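Catalase (Pseudomonas syringae, PDB 1M7S) decomposes hydrogen peroxide into water and oxygen with a heme cofactor, protecting cells from the toxic effects of the peroxide. Local coordinates at residues A168-T171 against L172-Y176; R408-N411 against F412-A415; F159-F162 against S163-E167. One frame throughout, in Å; residues are numbered along the deposited sequence.

Contact 1: residues A168-T171 against L172-Y176; sequences ATRT and LTLLY
Leu172 meets Ala168 one helical turn back, its N donating to Ala168 O at 2.9 Å with the hydrogen almost in line (170°). With CG turned to the backbone N side (chi1 -71°), the leucine brings CD1 to 3.8 Å from Ala168 CB, and Phe162 of the preceding helix covers both. Thr173 grips Thr169 O twice: its N lies 3.1 Å and its OG1 2.8 Å from that oxygen, reaching it from opposite faces of the carbonyl plane. OG1 can do so because it stands beside its own backbone N (chi1 -66°); it also bonds Tyr460 OH. Leu174 N donates to Arg170 O at 3.2 Å, while CD1 touches Arg170 NH1 at 3.8 Å, at the guanidinium edge and near its plane. The extended arginine chain carries NH1 on to Thr128 OG1. Leu175 N closes this run on Thr171 O at 2.9 Å. Thr171 OG1 also bonds Thr128 OG1, and the Thr171 side chain lies about 7 Å from that of Asn124, a predicted active-site residue. The i to i+4 bonds thus satisfy the N-H groups of Leu172 to Leu175, the Thr173 hydroxyl gives one carbonyl a second donor, and Arg170 and Thr171 converge on Thr128.

Contact 2: residues R408-N411 against F412-A415; sequences REQN and FKQA
Asn411 and Phe412 join where a loop turns into helix 413-421, and the turn is made one residue earlier: Gln410 has left-handed backbone angles (phi 39°, psi 62°). Two pairs with i to i+4 spacing face each other here too far apart for direct bonding, Gln410 O lying 5.1 Å from Gln414 N. A water bridges this pair, donating to Gln410 O and accepting from Gln414 N; it also donates to Gln410 OE1, at 2.8 Å. Another water accepts from Ala415 N and makes a weak bond to Asn411 O, so solvent extends the helical bonding pattern back into the loop. Gln410, with CG anti to its N and the chain extended, lies across Lys413, CG meeting CB of the lysine at 3.8 Å, whereas the far end of the lysine leads away. A further water links Gln410 OE1 to Gln414 NE2, 3.0 Å from the latter, while Gln414 OE1 accepts from Ile278 N. On the buried side Asn411 CB sits over the Phe412 ring, 3.9 Å from its centroid and 6° off the normal, a CH-pi contact centred on the face. The asparagine amide is held at both ends: ND2 donates to Glu409 OE1 at 3.2 Å, approaching from above the carboxylate plane, and OD1 accepts from Arg132, which also forms a salt bridge with Glu409. Phe412 packs on Thr169 of helix 169-176 and Lys455 of helix 443-456, and Ala415 continues along the same two helices, so the start of helix 413-421 packs on both.

Contact 3: residues F159-F162 against S163-E167; sequences FDFF and SHVPE
Phe161 O receives two bonds from His164, one from the backbone N at 3.0 Å and one from ring atom ND1 at 3.2 Å. Both donors lie above the same face of the carbonyl plane. The oxygen is in the imidazole plane and the ND1 bond is reasonably straight (150°); the same N-H makes a weak, strongly bent bond to Asp160 O at 2.8 Å. His164 therefore folds its ring back over the last turn of helix 155-163, its edge directed at two successive carbonyls. Ser163 supplies the other donor to Asp160 O: OG stands between the backbone N and the carbonyl carbon (chi1 73°), which places it 2.7 Å from that oxygen. Backbone bonding tightens as the chain leaves the helix. Ser163 N reaches Phe159 O over i to i+4 spacing, but the bond from His164 N and that from Val165 N to Phe162 O, 2.8 Å long, span only three residues. Val165 then turns back onto the aromatic pair. Its CG2 lies over one face of the Phe161 ring, 4.2 Å from the centroid and 18° off the normal, a CH-pi contact displaced toward the rim; its CB meets Phe162 CD2 at 4.0 Å, at the ring edge. One methine and one methyl thus fit against two differently turned rings. The Asp160 carboxylate faces a neighbouring subunit, where it bonds Tyr376, Ser379 and Arg380 of that chain, and Arg380 also reaches Ser163 OG. Within its own chain, Phe161 and Phe162 pack against helix 137-144, while Phe159, Asp160, Phe162 and Pro166 meet helix 443-456, so the helix end meets both helices and, through Asp160 and Ser163, the second subunit.

Contacts 3 and 1 follow one another along the chain, 159-167 leading into 168-176, and they share a hydrophobic seam where the end of helix 155-163 packs on the start of helix 169-176. Contact 2 comes much later, from the catalase-related immune-responsive region, yet packs on both. Every touching residue of contact 1 is buried, and the polar side-chain atoms discussed there bond to other protein groups. Contact 2 has an exposed lysine and relies on waters at a helix start, whereas contact 3, at a helix end, turns side-chain donors onto carbonyls. Of the three, contact 3 alone meets another subunit; helix 443-456 touches them all.

Contact 1: residues A168-T171 against L172-Y176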
ATOM      1  N   ALA A 168      -4.742  18.124  32.134  1.00  6.36           N
ATOM      2  CA  ALA A 168      -3.721  17.062  32.207  1.00  7.35           C
ATOM      3  C   ALA A 168      -2.994  16.880  33.542  1.00  7.66           C
ATOM      4  O   ALA A 168      -2.310  15.885  33.773  1.00  6.36           O
ATOM      5  CB  ALA A 168      -2.645  17.385  31.200  1.00  5.80           C
ATOM      6  N   THR A 169      -3.307  17.730  34.531  1.00  7.49           N
ATOM      7  CA  THR A 169      -2.618  17.716  35.807  1.00  7.15           C
ATOM      8  C   THR A 169      -2.729  16.385  36.527  1.00  6.16           C
ATOM      9  O   THR A 169      -1.714  15.845  37.021  1.00  8.72           O
ATOM     10  CB  THR A 169      -3.089  18.875  36.717  1.00  6.69           C
ATOM     11  OG1 THR A 169      -2.991  20.068  35.935  1.00  7.58           O
ATOM     12  CG2 THR A 169      -2.295  19.100  38.009  1.00  6.38           C
ATOM     13  N   ARG A 170      -3.937  15.817  36.600  1.00  4.89           N
ATOM     14  CA  ARG A 170      -4.034  14.538  37.368  1.00  6.61           C
ATOM     15  C   ARG A 170      -3.237  13.442  36.680  1.00  5.70           C
ATOM     16  O   ARG A 170      -2.480  12.708  37.338  1.00  6.08           O
ATOM     17  CB  ARG A 170      -5.545  14.186  37.424  1.00  5.69           C
ATOM     18  CG  ARG A 170      -5.800  12.938  38.302  1.00  8.73           C
ATOM     19  CD  ARG A 170      -7.206  12.360  38.011  1.00  9.45           C
ATOM     20  NE  ARG A 170      -7.429  11.385  39.087  1.00 10.75           N
ATOM     21  CZ  ARG A 170      -6.936  10.164  39.312  1.00  9.86           C
ATOM     22  NH1 ARG A 170      -6.201   9.488  38.451  1.00  6.72           N
ATOM     23  NH2 ARG A 170      -7.290   9.615  40.479  1.00 10.01           N
ATOM     24  N   THR A 171      -3.374  13.253  35.378  1.00  5.87           N
ATOM     25  CA  THR A 171      -2.641  12.162  34.726  1.00  5.83           C
ATOM     26  C   THR A 171      -1.150  12.402  34.613  1.00  3.88           C
ATOM     27  O   THR A 171      -0.358  11.445  34.662  1.00  3.38           O
ATOM     28  CB  THR A 171      -3.301  11.728  33.406  1.00  7.70           C
ATOM     29  OG1 THR A 171      -4.709  11.533  33.763  1.00  8.84           O
ATOM     30  CG2 THR A 171      -2.736  10.437  32.859  1.00  6.15           C
ATOM     31  N   LEU A 172      -0.649  13.639  34.489  1.00  5.66           N
ATOM     32  CA  LEU A 172       0.781  13.880  34.567  1.00  6.29           C
ATOM     33  C   LEU A 172       1.310  13.534  35.952  1.00  7.29           C
ATOM     34  O   LEU A 172       2.445  13.085  36.104  1.00  7.76           O
ATOM     35  CB  LEU A 172       1.090  15.383  34.305  1.00  7.60           C
ATOM     36  CG  LEU A 172       0.862  15.726  32.827  1.00  8.04           C
ATOM     37  CD1 LEU A 172       0.864  17.248  32.717  1.00 10.08           C
ATOM     38  CD2 LEU A 172       1.969  15.046  32.016  1.00  6.87           C
ATOM     39  N   THR A 173       0.502  13.655  36.984  1.00  9.78           N
ATOM     40  CA  THR A 173       0.904  13.261  38.360  1.00  7.43           C
ATOM     41  C   THR A 173       1.078  11.757  38.383  1.00  9.98           C
ATOM     42  O   THR A 173       2.123  11.268  38.866  1.00 11.77           O
ATOM     43  CB  THR A 173      -0.203  13.696  39.350  1.00  7.00           C
ATOM     44  OG1 THR A 173      -0.209  15.123  39.315  1.00  7.43           O
ATOM     45  CG2 THR A 173      -0.004  13.254  40.793  1.00  6.88           C
ATOM     46  N   LEU A 174       0.190  10.986  37.742  1.00  7.26           N
ATOM     47  CA  LEU A 174       0.437   9.544  37.685  1.00  8.20           C
ATOM     48  C   LEU A 174       1.699   9.195  36.882  1.00  9.00           C
ATOM     49  O   LEU A 174       2.544   8.377  37.228  1.00  6.92           O
ATOM     50  CB  LEU A 174      -0.730   8.839  36.916  1.00  8.25           C
ATOM     51  CG  LEU A 174      -2.060   8.776  37.661  1.00 10.99           C
ATOM     52  CD1 LEU A 174      -3.120   8.156  36.726  1.00 10.41           C
ATOM     53  CD2 LEU A 174      -2.011   7.921  38.935  1.00 11.02           C
ATOM     54  N   LEU A 175       1.845   9.853  35.731  1.00  7.91           N
ATOM     55  CA  LEU A 175       2.968   9.619  34.823  1.00  8.23           C
ATOM     56  C   LEU A 175       4.336   9.779  35.495  1.00  7.31           C
ATOM     57  O   LEU A 175       5.205   8.926  35.276  1.00  7.24           O
ATOM     58  CB  LEU A 175       2.900  10.532  33.575  1.00  7.23           C
ATOM     59  CG  LEU A 175       4.118  10.346  32.618  1.00  7.20           C
ATOM     60  CD1 LEU A 175       4.074   8.975  31.931  1.00  7.38           C
ATOM     61  CD2 LEU A 175       4.098  11.457  31.574  1.00  7.62           C
ATOM     62  N   TYR A 176       4.512  10.825  36.291  1.00  7.06           N
ATOM     63  CA  TYR A 176       5.792  11.129  36.912  1.00  7.71           C
ATOM     64  C   TYR A 176       5.936  10.446  38.264  1.00  8.06           C
ATOM     65  O   TYR A 176       7.002  10.490  38.865  1.00  8.47           O
ATOM     66  CB  TYR A 176       6.056  12.666  37.011  1.00  7.27           C
ATOM     67  CG  TYR A 176       6.397  13.144  35.600  1.00  6.92           C
ATOM     68  CD1 TYR A 176       5.449  13.824  34.845  1.00  7.75           C
ATOM     69  CD2 TYR A 176       7.669  12.856  35.075  1.00  6.11           C
ATOM     70  CE1 TYR A 176       5.793  14.226  33.550  1.00  9.59           C
ATOM     71  CE2 TYR A 176       7.990  13.271  33.786  1.00  7.84           C
ATOM     72  CZ  TYR A 176       7.042  13.942  33.043  1.00  8.72           C
ATOM     73  OH  TYR A 176       7.318  14.330  31.749  1.00  9.03           O
TER

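Contact 2: residues R408-N411 against F412-A415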
ATOM      1  N   ARG A 408     -18.273  21.490  33.403  1.00 12.20           N
ATOM      2  CA  ARG A 408     -17.701  21.308  34.726  1.00 12.93           C
ATOM      3  C   ARG A 408     -16.252  20.826  34.514  1.00 14.81           C
ATOM      4  O   ARG A 408     -16.154  19.801  33.821  1.00 16.40           O
ATOM      5  CB  ARG A 408     -18.453  20.182  35.469  1.00 11.47           C
ATOM      6  CG  ARG A 408     -19.811  20.646  35.993  1.00 12.42           C
ATOM      7  CD  ARG A 408     -20.608  19.440  36.527  1.00 10.65           C
ATOM      8  NE  ARG A 408     -21.058  18.593  35.420  1.00 13.72           N
ATOM      9  CZ  ARG A 408     -21.772  17.498  35.451  1.00 13.14           C
ATOM     10  NH1 ARG A 408     -22.151  16.989  36.604  1.00 13.08           N
ATOM     11  NH2 ARG A 408     -22.075  16.854  34.311  1.00 15.61           N
ATOM     12  N   GLU A 409     -15.228  21.566  34.897  1.00 13.54           N
ATOM     13  CA  GLU A 409     -13.873  21.004  34.621  1.00 13.36           C
ATOM     14  C   GLU A 409     -13.156  20.419  35.815  1.00 13.24           C
ATOM     15  O   GLU A 409     -12.412  19.425  35.662  1.00 15.28           O
ATOM     16  CB  GLU A 409     -13.037  22.164  34.073  1.00 15.79           C
ATOM     17  CG  GLU A 409     -13.425  22.589  32.651  1.00 18.25           C
ATOM     18  CD  GLU A 409     -12.303  23.451  32.096  1.00 21.32           C
ATOM     19  OE1 GLU A 409     -11.213  22.956  31.703  1.00 22.28           O
ATOM     20  OE2 GLU A 409     -12.519  24.690  32.088  1.00 23.16           O
ATOM     21  N   GLN A 410     -13.221  21.114  36.958  1.00  9.95           N
ATOM     22  CA  GLN A 410     -12.521  20.681  38.187  1.00 10.92           C
ATOM     23  C   GLN A 410     -11.139  20.103  37.886  1.00 10.05           C
ATOM     24  O   GLN A 410     -10.797  18.946  38.177  1.00 11.12           O
ATOM     25  CB  GLN A 410     -13.424  19.665  38.906  1.00 12.01           C
ATOM     26  CG  GLN A 410     -12.918  19.433  40.342  1.00 13.07           C
ATOM     27  CD  GLN A 410     -13.607  18.218  40.952  1.00 15.55           C
ATOM     28  OE1 GLN A 410     -13.164  17.075  40.869  1.00 14.19           O
ATOM     29  NE2 GLN A 410     -14.771  18.546  41.563  1.00 17.01           N
ATOM     30  N   ASN A 411     -10.253  20.936  37.316  1.00  8.82           N
ATOM     31  CA  ASN A 411      -8.974  20.384  36.856  1.00  9.26           C
ATOM     32  C   ASN A 411      -7.940  20.051  37.877  1.00  9.00           C
ATOM     33  O   ASN A 411      -6.958  19.393  37.473  1.00  9.75           O
ATOM     34  CB  ASN A 411      -8.298  21.357  35.857  1.00 10.33           C
ATOM     35  CG  ASN A 411      -9.118  21.508  34.598  1.00 11.00           C
ATOM     36  OD1 ASN A 411      -9.689  20.562  34.032  1.00 10.86           O
ATOM     37  ND2 ASN A 411      -9.191  22.739  34.158  1.00 11.62           N
ATOM     38  N   PHE A 412      -8.058  20.502  39.106  1.00  8.87           N
ATOM     39  CA  PHE A 412      -6.984  20.303  40.079  1.00  9.16           C
ATOM     40  C   PHE A 412      -7.311  19.452  41.296  1.00  8.81           C
ATOM     41  O   PHE A 412      -6.382  18.951  41.946  1.00 11.71           O
ATOM     42  CB  PHE A 412      -6.469  21.703  40.551  1.00  8.82           C
ATOM     43  CG  PHE A 412      -6.266  22.650  39.399  1.00 10.97           C
ATOM     44  CD1 PHE A 412      -7.177  23.666  39.147  1.00 11.70           C
ATOM     45  CD2 PHE A 412      -5.227  22.442  38.506  1.00 12.27           C
ATOM     46  CE1 PHE A 412      -7.029  24.509  38.044  1.00 12.98           C
ATOM     47  CE2 PHE A 412      -5.079  23.306  37.412  1.00 13.04           C
ATOM     48  CZ  PHE A 412      -5.967  24.333  37.176  1.00 12.44           C
ATOM     49  N   LYS A 413      -8.562  19.246  41.679  1.00  9.45           N
ATOM     50  CA  LYS A 413      -8.930  18.589  42.927  1.00 11.43           C
ATOM     51  C   LYS A 413      -8.470  17.158  43.080  1.00  9.55           C
ATOM     52  O   LYS A 413      -7.799  16.735  44.019  1.00  9.37           O
ATOM     53  CB  LYS A 413     -10.469  18.647  43.150  1.00 13.29           C
ATOM     54  CG  LYS A 413     -10.873  18.051  44.501  1.00 17.06           C
ATOM     55  CD  LYS A 413     -12.370  17.888  44.628  1.00 20.01           C
ATOM     56  CE  LYS A 413     -12.796  17.636  46.081  1.00 23.07           C
ATOM     57  NZ  LYS A 413     -14.096  18.370  46.294  1.00 27.16           N
ATOM     58  N   GLN A 414      -8.713  16.372  42.010  1.00 10.19           N
ATOM     59  CA  GLN A 414      -8.373  14.946  42.019  1.00  9.54           C
ATOM     60  C   GLN A 414      -6.867  14.754  41.977  1.00  9.75           C
ATOM     61  O   GLN A 414      -6.332  13.792  42.547  1.00  7.25           O
ATOM     62  CB  GLN A 414      -9.115  14.230  40.882  1.00 10.00           C
ATOM     63  CG  GLN A 414     -10.525  13.804  41.332  1.00 10.42           C
ATOM     64  CD  GLN A 414     -11.206  12.878  40.317  1.00 12.25           C
ATOM     65  OE1 GLN A 414     -10.478  12.318  39.489  1.00 10.76           O
ATOM     66  NE2 GLN A 414     -12.544  12.747  40.392  1.00  9.03           N
ATOM     67  N   ALA A 415      -6.174  15.690  41.325  1.00  8.58           N
ATOM     68  CA  ALA A 415      -4.712  15.621  41.253  1.00  8.78           C
ATOM     69  C   ALA A 415      -4.136  15.848  42.651  1.00 10.01           C
ATOM     70  O   ALA A 415      -3.158  15.209  43.009  1.00 11.41           O
ATOM     71  CB  ALA A 415      -4.196  16.730  40.328  1.00  8.43           C
TER
HETATM   72  O   HOH W   1     -13.581  14.767  42.388  1.00 13.49           O
HETATM   73  O   HOH W   2     -10.496  16.761  39.947  1.00 16.20           O
HETATM   74  O   HOH W   3      -7.540  16.958  39.093  1.00 17.55           O

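Contact 3: residues F159-F162 against S163-E167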
ATOM      1  N   PHE A 159       5.754  20.220  27.597  1.00  7.46           N
ATOM      2  CA  PHE A 159       5.322  21.209  28.605  1.00  8.16           C
ATOM      3  C   PHE A 159       4.905  22.532  28.009  1.00  8.94           C
ATOM      4  O   PHE A 159       4.043  23.206  28.585  1.00  8.12           O
ATOM      5  CB  PHE A 159       6.284  21.364  29.776  1.00  8.39           C
ATOM      6  CG  PHE A 159       6.395  20.087  30.588  1.00  7.97           C
ATOM      7  CD1 PHE A 159       7.590  19.432  30.682  1.00  6.58           C
ATOM      8  CD2 PHE A 159       5.258  19.614  31.255  1.00  8.35           C
ATOM      9  CE1 PHE A 159       7.698  18.261  31.434  1.00  9.37           C
ATOM     10  CE2 PHE A 159       5.362  18.444  32.007  1.00  7.48           C
ATOM     11  CZ  PHE A 159       6.576  17.767  32.109  1.00  7.52           C
ATOM     12  N   ASP A 160       5.331  22.838  26.802  1.00  9.38           N
ATOM     13  CA  ASP A 160       4.779  23.966  26.052  1.00 10.18           C
ATOM     14  C   ASP A 160       3.313  23.619  25.769  1.00 10.47           C
ATOM     15  O   ASP A 160       2.363  24.369  26.092  1.00 10.25           O
ATOM     16  CB  ASP A 160       5.585  24.100  24.744  1.00  8.79           C
ATOM     17  CG  ASP A 160       5.023  25.073  23.733  1.00 12.06           C
ATOM     18  OD1 ASP A 160       4.306  25.992  24.166  1.00 11.84           O
ATOM     19  OD2 ASP A 160       5.311  24.930  22.520  1.00 10.65           O
ATOM     20  N   PHE A 161       3.030  22.392  25.303  1.00  7.18           N
ATOM     21  CA  PHE A 161       1.639  21.970  25.035  1.00  7.30           C
ATOM     22  C   PHE A 161       0.792  21.954  26.297  1.00  6.19           C
ATOM     23  O   PHE A 161      -0.250  22.638  26.398  1.00  8.23           O
ATOM     24  CB  PHE A 161       1.639  20.560  24.385  1.00  7.33           C
ATOM     25  CG  PHE A 161       0.275  19.976  24.117  1.00  6.44           C
ATOM     26  CD1 PHE A 161      -0.597  20.438  23.149  1.00  5.79           C
ATOM     27  CD2 PHE A 161      -0.147  18.953  24.947  1.00  6.10           C
ATOM     28  CE1 PHE A 161      -1.850  19.869  22.948  1.00  6.90           C
ATOM     29  CE2 PHE A 161      -1.402  18.375  24.765  1.00  5.53           C
ATOM     30  CZ  PHE A 161      -2.232  18.824  23.778  1.00  5.32           C
ATOM     31  N   PHE A 162       1.258  21.212  27.309  1.00  7.43           N
ATOM     32  CA  PHE A 162       0.470  20.999  28.523  1.00  7.13           C
ATOM     33  C   PHE A 162       0.304  22.233  29.403  1.00  8.40           C
ATOM     34  O   PHE A 162      -0.673  22.308  30.163  1.00  6.92           O
ATOM     35  CB  PHE A 162       1.027  19.836  29.356  1.00  6.73           C
ATOM     36  CG  PHE A 162       0.725  18.477  28.769  1.00  8.03           C
ATOM     37  CD1 PHE A 162       1.705  17.543  28.528  1.00 10.50           C
ATOM     38  CD2 PHE A 162      -0.597  18.141  28.517  1.00 11.46           C
ATOM     39  CE1 PHE A 162       1.386  16.254  28.037  1.00  9.84           C
ATOM     40  CE2 PHE A 162      -0.920  16.890  28.017  1.00  9.00           C
ATOM     41  CZ  PHE A 162       0.062  15.966  27.782  1.00  8.64           C
ATOM     42  N   SER A 163       1.127  23.265  29.218  1.00  8.58           N
ATOM     43  CA  SER A 163       0.887  24.574  29.842  1.00  8.59           C
ATOM     44  C   SER A 163      -0.429  25.195  29.382  1.00  9.91           C
ATOM     45  O   SER A 163      -1.011  26.000  30.134  1.00 11.67           O
ATOM     46  CB  SER A 163       2.054  25.542  29.580  1.00  9.07           C
ATOM     47  OG  SER A 163       2.091  26.016  28.248  1.00  9.96           O
ATOM     48  N   HIS A 164      -1.041  24.805  28.251  1.00  7.48           N
ATOM     49  CA  HIS A 164      -2.358  25.237  27.851  1.00  9.46           C
ATOM     50  C   HIS A 164      -3.442  24.231  28.237  1.00  8.91           C
ATOM     51  O   HIS A 164      -4.603  24.354  27.839  1.00  9.88           O
ATOM     52  CB  HIS A 164      -2.405  25.347  26.298  1.00 10.69           C
ATOM     53  CG  HIS A 164      -1.316  26.218  25.733  1.00 11.16           C
ATOM     54  ND1 HIS A 164      -0.037  25.720  25.579  1.00 10.84           N
ATOM     55  CD2 HIS A 164      -1.291  27.516  25.316  1.00 10.42           C
ATOM     56  CE1 HIS A 164       0.755  26.670  25.087  1.00 10.01           C
ATOM     57  NE2 HIS A 164       0.004  27.743  24.924  1.00  9.99           N
ATOM     58  N   VAL A 165      -3.081  23.160  28.965  1.00  8.78           N
ATOM     59  CA  VAL A 165      -3.980  22.042  29.254  1.00  8.98           C
ATOM     60  C   VAL A 165      -4.000  21.664  30.728  1.00  8.34           C
ATOM     61  O   VAL A 165      -3.468  20.666  31.207  1.00  7.63           O
ATOM     62  CB  VAL A 165      -3.510  20.819  28.408  1.00 10.47           C
ATOM     63  CG1 VAL A 165      -4.534  19.664  28.506  1.00  9.18           C
ATOM     64  CG2 VAL A 165      -3.337  21.138  26.922  1.00 10.50           C
ATOM     65  N   PRO A 166      -4.676  22.445  31.559  1.00  8.67           N
ATOM     66  CA  PRO A 166      -4.809  22.283  32.987  1.00  9.82           C
ATOM     67  C   PRO A 166      -5.525  20.963  33.348  1.00  8.03           C
ATOM     68  O   PRO A 166      -5.224  20.365  34.415  1.00  7.85           O
ATOM     69  CB  PRO A 166      -5.626  23.514  33.519  1.00 11.44           C
ATOM     70  CG  PRO A 166      -6.293  24.022  32.270  1.00 11.58           C
ATOM     71  CD  PRO A 166      -5.438  23.612  31.073  1.00 10.58           C
ATOM     72  N   GLU A 167      -6.314  20.439  32.414  1.00  6.87           N
ATOM     73  CA  GLU A 167      -6.961  19.139  32.618  1.00  8.52           C
ATOM     74  C   GLU A 167      -5.980  17.967  32.625  1.00  8.11           C
ATOM     75  O   GLU A 167      -6.319  16.875  33.139  1.00  7.84           O
ATOM     76  CB  GLU A 167      -8.101  18.931  31.641  1.00 10.73           C
ATOM     77  CG  GLU A 167      -7.635  18.817  30.182  1.00 10.96           C
ATOM     78  CD  GLU A 167      -7.732  20.181  29.468  1.00 14.85           C
ATOM     79  OE1 GLU A 167      -8.092  20.117  28.254  1.00 13.90           O
ATOM     80  OE2 GLU A 167      -7.381  21.247  30.083  1.00 12.60           O
TER